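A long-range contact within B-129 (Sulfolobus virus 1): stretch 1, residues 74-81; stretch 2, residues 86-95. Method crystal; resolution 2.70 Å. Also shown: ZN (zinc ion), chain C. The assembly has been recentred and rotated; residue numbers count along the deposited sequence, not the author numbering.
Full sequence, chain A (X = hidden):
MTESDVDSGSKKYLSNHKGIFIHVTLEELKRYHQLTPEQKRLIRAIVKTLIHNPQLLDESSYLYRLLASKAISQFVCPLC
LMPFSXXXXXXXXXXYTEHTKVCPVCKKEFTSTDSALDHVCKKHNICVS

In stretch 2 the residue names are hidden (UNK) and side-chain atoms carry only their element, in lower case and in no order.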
ATOM      1  N   GLN A  74      -2.884   7.706  15.693  1.00 21.67           N
ATOM      2  CA  GLN A  74      -1.901   6.623  15.714  1.00 21.66           C
ATOM      3  C   GLN A  74      -2.549   5.290  16.106  1.00 21.69           C
ATOM      4  O   GLN A  74      -2.105   4.223  15.679  1.00 21.69           O
ATOM      5  CB  GLN A  74      -0.783   6.981  16.705  1.00 21.64           C
ATOM      6  CG  GLN A  74       0.180   5.857  17.076  1.00 21.62           C
ATOM      7  CD  GLN A  74       1.161   6.269  18.162  1.00 21.61           C
ATOM      8  OE1 GLN A  74       1.343   7.457  18.437  1.00 21.61           O
ATOM      9  NE2 GLN A  74       1.798   5.285  18.786  1.00 21.61           N
ATOM     10  N   PHE A  75      -3.606   5.367  16.913  1.00 21.76           N
ATOM     11  CA  PHE A  75      -4.251   4.189  17.488  1.00 21.84           C
ATOM     12  C   PHE A  75      -5.490   3.788  16.691  1.00 22.02           C
ATOM     13  O   PHE A  75      -6.573   4.347  16.875  1.00 22.02           O
ATOM     14  CB  PHE A  75      -4.605   4.465  18.948  1.00 21.80           C
ATOM     15  CG  PHE A  75      -3.454   5.012  19.743  1.00 21.68           C
ATOM     16  CD1 PHE A  75      -3.413   6.351  20.109  1.00 21.59           C
ATOM     17  CD2 PHE A  75      -2.392   4.190  20.097  1.00 21.58           C
ATOM     18  CE1 PHE A  75      -2.341   6.858  20.834  1.00 21.54           C
ATOM     19  CE2 PHE A  75      -1.317   4.689  20.819  1.00 21.55           C
ATOM     20  CZ  PHE A  75      -1.292   6.024  21.190  1.00 21.53           C
ATOM     21  N   VAL A  76      -5.308   2.811  15.807  1.00 22.28           N
ATOM     22  CA  VAL A  76      -6.363   2.343  14.912  1.00 22.51           C
ATOM     23  C   VAL A  76      -6.528   0.832  15.039  1.00 22.82           C
ATOM     24  O   VAL A  76      -5.564   0.105  15.281  1.00 22.82           O
ATOM     25  CB  VAL A  76      -6.042   2.685  13.440  1.00 22.50           C
ATOM     26  CG1 VAL A  76      -7.222   2.346  12.538  1.00 22.48           C
ATOM     27  CG2 VAL A  76      -5.675   4.156  13.302  1.00 22.48           C
ATOM     28  N   CYS A  77      -7.762   0.376  14.869  1.00 23.19           N
ATOM     29  CA  CYS A  77      -8.087  -1.046  14.907  1.00 23.80           C
ATOM     30  C   CYS A  77      -7.993  -1.642  13.499  1.00 22.96           C
ATOM     31  O   CYS A  77      -8.630  -1.140  12.572  1.00 22.39           O
ATOM     32  CB  CYS A  77      -9.495  -1.251  15.461  1.00 24.68           C
ATOM     33  SG  CYS A  77      -9.970  -2.967  15.665  1.00 26.66           S
ATOM     34  N   PRO A  78      -7.215  -2.725  13.332  1.00 22.77           N
ATOM     35  CA  PRO A  78      -7.051  -3.311  12.002  1.00 22.68           C
ATOM     36  C   PRO A  78      -8.346  -3.875  11.418  1.00 22.66           C
ATOM     37  O   PRO A  78      -8.541  -3.820  10.205  1.00 22.65           O
ATOM     38  CB  PRO A  78      -6.034  -4.438  12.235  1.00 22.66           C
ATOM     39  CG  PRO A  78      -5.389  -4.120  13.537  1.00 22.68           C
ATOM     40  CD  PRO A  78      -6.452  -3.473  14.345  1.00 22.74           C
ATOM     41  N   LEU A  79      -9.217  -4.402  12.274  1.00 22.68           N
ATOM     42  CA  LEU A  79     -10.458  -5.027  11.819  1.00 22.72           C
ATOM     43  C   LEU A  79     -11.530  -4.016  11.397  1.00 22.88           C
ATOM     44  O   LEU A  79     -12.206  -4.237  10.390  1.00 22.85           O
ATOM     45  CB  LEU A  79     -11.009  -5.976  12.886  1.00 22.69           C
ATOM     46  CG  LEU A  79     -10.064  -7.076  13.384  1.00 22.63           C
ATOM     47  CD1 LEU A  79     -10.766  -7.945  14.417  1.00 22.60           C
ATOM     48  CD2 LEU A  79      -9.544  -7.928  12.234  1.00 22.60           C
ATOM     49  N   CYS A  80     -11.695  -2.923  12.142  1.00 23.03           N
ATOM     50  CA  CYS A  80     -12.683  -1.904  11.750  1.00 23.84           C
ATOM     51  C   CYS A  80     -12.098  -0.591  11.216  1.00 22.86           C
ATOM     52  O   CYS A  80     -12.831   0.205  10.624  1.00 22.39           O
ATOM     53  CB  CYS A  80     -13.682  -1.625  12.879  1.00 24.76           C
ATOM     54  SG  CYS A  80     -12.960  -0.773  14.377  1.00 27.57           S
ATOM     55  N   LEU A  81     -10.794  -0.378  11.374  1.00 22.28           N
ATOM     56  CA  LEU A  81     -10.131   0.832  10.856  1.00 21.81           C
ATOM     57  C   LEU A  81     -10.643   2.131  11.472  1.00 21.42           C
ATOM     58  O   LEU A  81     -10.641   3.172  10.810  1.00 21.40           O
ATOM     59  CB  LEU A  81     -10.257   0.913   9.325  1.00 21.82           C
ATOM     60  CG  LEU A  81      -9.546  -0.181   8.532  1.00 21.79           C
ATOM     61  CD1 LEU A  81      -9.885  -0.058   7.054  1.00 21.79           C
ATOM     62  CD2 LEU A  81      -8.039  -0.121   8.744  1.00 21.78           C
ATOM     63  N   UNK A  86      -6.516   6.921  22.501  1.00 19.26           N
ATOM     64  CA  UNK A  86      -5.294   6.394  23.103  1.00 19.23           C
ATOM     65  C   UNK A  86      -5.180   4.892  22.866  1.00 19.23           C
ATOM     66  O   UNK A  86      -6.097   4.265  22.330  1.00 19.23           O
ATOM     67  o   UNK A  86      -6.449   6.189  25.234  1.00 19.22           O
ATOM     68  c   UNK A  86      -5.280   6.688  24.605  1.00 19.23           C
ATOM     69  N   UNK A  87      -4.045   4.325  23.263  1.00 19.24           N
ATOM     70  CA  UNK A  87      -3.830   2.879  23.186  1.00 19.26           C
ATOM     71  C   UNK A  87      -4.726   2.138  24.177  1.00 19.31           C
ATOM     72  O   UNK A  87      -5.168   1.021  23.907  1.00 19.31           O
ATOM     73  o   UNK A  87      -1.970   2.969  24.754  1.00 19.26           O
ATOM     74  c   UNK A  87      -2.364   2.535  23.464  1.00 19.26           C
ATOM     75  N   UNK A  88      -4.984   2.769  25.320  1.00 19.39           N
ATOM     76  CA  UNK A  88      -5.838   2.196  26.365  1.00 19.47           C
ATOM     77  C   UNK A  88      -7.282   2.024  25.887  1.00 19.59           C
ATOM     78  O   UNK A  88      -7.902   0.987  26.129  1.00 19.58           O
ATOM     79  c   UNK A  88      -5.824   3.067  27.644  1.00 19.46           C
ATOM     80  c   UNK A  88      -6.797   2.521  28.682  1.00 19.45           C
ATOM     81  c   UNK A  88      -4.417   3.143  28.222  1.00 19.45           C
ATOM     82  N   UNK A  89      -7.808   3.043  25.211  1.00 19.76           N
ATOM     83  CA  UNK A  89      -9.165   2.992  24.660  1.00 19.91           C
ATOM     84  C   UNK A  89      -9.247   2.088  23.427  1.00 20.13           C
ATOM     85  O   UNK A  89     -10.298   1.508  23.147  1.00 20.13           O
ATOM     86  o   UNK A  89      -8.833   5.004  23.328  1.00 19.89           O
ATOM     87  c   UNK A  89      -9.656   4.400  24.310  1.00 19.90           C
ATOM     88  N   UNK A  90      -8.139   1.980  22.695  1.00 20.42           N
ATOM     89  CA  UNK A  90      -8.054   1.096  21.530  1.00 20.68           C
ATOM     90  C   UNK A  90      -8.174  -0.375  21.921  1.00 21.01           C
ATOM     91  O   UNK A  90      -8.893  -1.132  21.268  1.00 21.02           O
ATOM     92  c   UNK A  90      -7.378   0.378  18.530  1.00 20.60           C
ATOM     93  c   UNK A  90      -6.741   1.325  20.770  1.00 20.66           C
ATOM     94  c   UNK A  90      -4.965   0.543  19.180  1.00 20.60           C
ATOM     95  c   UNK A  90      -6.382   0.304  19.680  1.00 20.62           C
ATOM     96  N   UNK A  91      -7.461  -0.786  22.969  1.00 21.45           N
ATOM     97  CA  UNK A  91      -7.500  -2.189  23.399  1.00 21.83           C
ATOM     98  C   UNK A  91      -8.668  -2.502  24.336  1.00 22.26           C
ATOM     99  O   UNK A  91      -8.951  -3.673  24.589  1.00 22.28           O
ATOM    100  c   UNK A  91      -6.165  -2.645  23.998  1.00 21.81           C
ATOM    101  c   UNK A  91      -3.298  -1.695  24.847  1.00 21.78           C
ATOM    102  c   UNK A  91      -5.763  -2.012  25.315  1.00 21.79           C
ATOM    103  c   UNK A  91      -4.344  -2.426  25.685  1.00 21.78           C
ATOM    104  n   UNK A  91      -1.931  -2.246  25.061  1.00 21.78           N
ATOM    105  N   UNK A  92      -9.339  -1.473  24.851  1.00 22.83           N
ATOM    106  CA  UNK A  92     -10.648  -1.677  25.476  1.00 23.31           C
ATOM    107  C   UNK A  92     -11.644  -2.085  24.394  1.00 23.88           C
ATOM    108  O   UNK A  92     -12.497  -2.945  24.608  1.00 23.90           O
ATOM    109  c   UNK A  92     -13.013   0.620  27.555  1.00 23.18           C
ATOM    110  n   UNK A  92     -12.417   0.732  28.741  1.00 23.17           N
ATOM    111  c   UNK A  92     -11.146  -0.418  26.190  1.00 23.28           C
ATOM    112  o   UNK A  92     -13.875   1.413  27.163  1.00 23.18           O
ATOM    113  c   UNK A  92     -12.586  -0.544  26.692  1.00 23.22           C
ATOM    114  N   UNK A  93     -11.519  -1.452  23.231  1.00 24.59           N
ATOM    115  CA  UNK A  93     -12.375  -1.752  22.077  1.00 25.29           C
ATOM    116  C   UNK A  93     -12.108  -3.147  21.541  1.00 24.38           C
ATOM    117  O   UNK A  93     -13.042  -3.898  21.261  1.00 23.86           O
ATOM    118  c   UNK A  93     -11.957  -1.684  18.543  1.00 32.00           C
ATOM    119  c   UNK A  93     -12.165  -0.729  20.956  1.00 26.43           C
ATOM    120  c   UNK A  93     -14.072  -1.570  17.973  1.00 32.62           C
ATOM    121  n   UNK A  93     -13.958  -1.120  19.211  1.00 31.98           N
ATOM    122  n   UNK A  93     -12.872  -1.917  17.543  1.00 32.60           N
ATOM    123  c   UNK A  93     -12.638  -1.186  19.604  1.00 29.10           C
ATOM    124  N   UNK A  94     -10.831  -3.480  21.381  1.00 24.06           N
ATOM    125  CA  UNK A  94     -10.441  -4.789  20.859  1.00 23.81           C
ATOM    126  C   UNK A  94     -10.839  -5.906  21.819  1.00 23.65           C
ATOM    127  O   UNK A  94     -11.344  -6.945  21.391  1.00 23.63           O
ATOM    128  c   UNK A  94      -8.606  -4.112  19.272  1.00 23.75           C
ATOM    129  c   UNK A  94      -8.455  -6.300  20.451  1.00 23.78           C
ATOM    130  c   UNK A  94      -7.124  -3.963  19.003  1.00 23.73           C
ATOM    131  c   UNK A  94      -8.925  -4.856  20.570  1.00 23.79           C
ATOM    132  N   UNK A  95     -10.617  -5.684  23.110  1.00 23.49           N
ATOM    133  CA  UNK A  95     -10.937  -6.687  24.124  1.00 23.39           C
ATOM    134  C   UNK A  95     -12.443  -6.916  24.285  1.00 23.38           C
ATOM    135  O   UNK A  95     -12.884  -8.062  24.379  1.00 23.37           O
ATOM    136  n   UNK A  95      -8.362  -7.493  30.230  1.00 23.12           N
ATOM    137  c   UNK A  95      -9.731  -7.167  27.761  1.00 23.21           C
ATOM    138  c   UNK A  95     -10.326  -6.311  25.476  1.00 23.36           C
ATOM    139  n   UNK A  95      -9.845  -9.128  30.867  1.00 23.12           N
ATOM    140  c   UNK A  95     -10.660  -7.298  26.579  1.00 23.29           C
ATOM    141  n   UNK A  95     -10.090  -8.106  28.820  1.00 23.16           N
ATOM    142  c   UNK A  95      -9.431  -8.240  29.969  1.00 23.13           C
TER
HETATM  143 ZN    ZN C1130     -12.277  -2.642  15.426  1.00 48.26          ZN

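Position 86 carries one carbon and then one oxygen, a short hydroxymethyl group whose CA-to-CB bond points away from stretch 1. The contact is made by its backbone instead: CA of 86 lies 3.5 Å from CD1 of F75, and its carbonyl carbon sits over one face of the phenylalanine ring. The residue is serine, S86, at the N-cap position directly before the helix.

Position 87 has the same composition, one carbon followed by one oxygen, but its CA-to-CB bond runs sideways. Its CB comes within 3.6 Å of CE2 of F75, and its backbone N shares the covered ring face with the carbonyl carbon of S86. This is S87, the first residue of the helix, and its CA is 5.9 Å from CA of F75, the nearest CA pair across the two stretches.

At position 88 three carbons form a fork at CB. Its CA-to-CB bond points away, and the side chain makes no contact with stretch 1; the residue is V88, which is exposed.

Position 89 again shows one carbon and one oxygen, without a contact to stretch 1. It is S89, whose OG donates a hydrogen bond of 3.0 Å to O of S86, tying the first helical turn back to the residue before it. The same carbonyl oxygen accepts the backbone N of position 90 at 3.1 Å.

Position 90 holds four carbons forked at the second, with the CA-to-CB bond pointing toward stretch 1. One terminal carbon lies 3.6 Å from C of V76, the other 3.9 Å from CB of F75. The fork identifies leucine, L90, with chi1 t and chi2 p; its CD1 also approaches CB of C77 at 4.1 Å.

Position 91 is a row of four carbons ending in nitrogen, and position 92 has three carbons, the third bearing one oxygen and one nitrogen. Neither reaches stretch 1. They are K91 and Q92, both exposed.

Position 93 has one carbon leading to a five-membered ring of three carbons and two nitrogens, with the CA-to-CB bond pointing toward stretch 1. One ring nitrogen lies 3.4 Å from SG of C80, 3.6 Å from SG of C77 and 2.3 Å from the zinc ion. The residue is H93, and NE2 is the ligating atom.

Position 94 has four carbons forked at the first, with one arm two carbons long. Its CA-to-CB bond runs sideways, but its end comes nearer, and the inner carbon of the long arm is 4.0 Å from SG of C77. This is I94. Position 95, with three carbons, a nitrogen and a carbon carrying two more nitrogens, is R95, out of reach.

No hydrogen bond crosses between the stretches. Zinc joins them through SG of C77 at 2.3 Å, SG of C80 at 2.2 Å and NE2 of H93, with a fourth ligand elsewhere in the structure. F75 and L90 extend this link with apolar packing, so that metal coordination and side-chain burial together hold the helix against the cysteine-bearing segment.

Stretch 2 86-95: SSVSLKQHIR
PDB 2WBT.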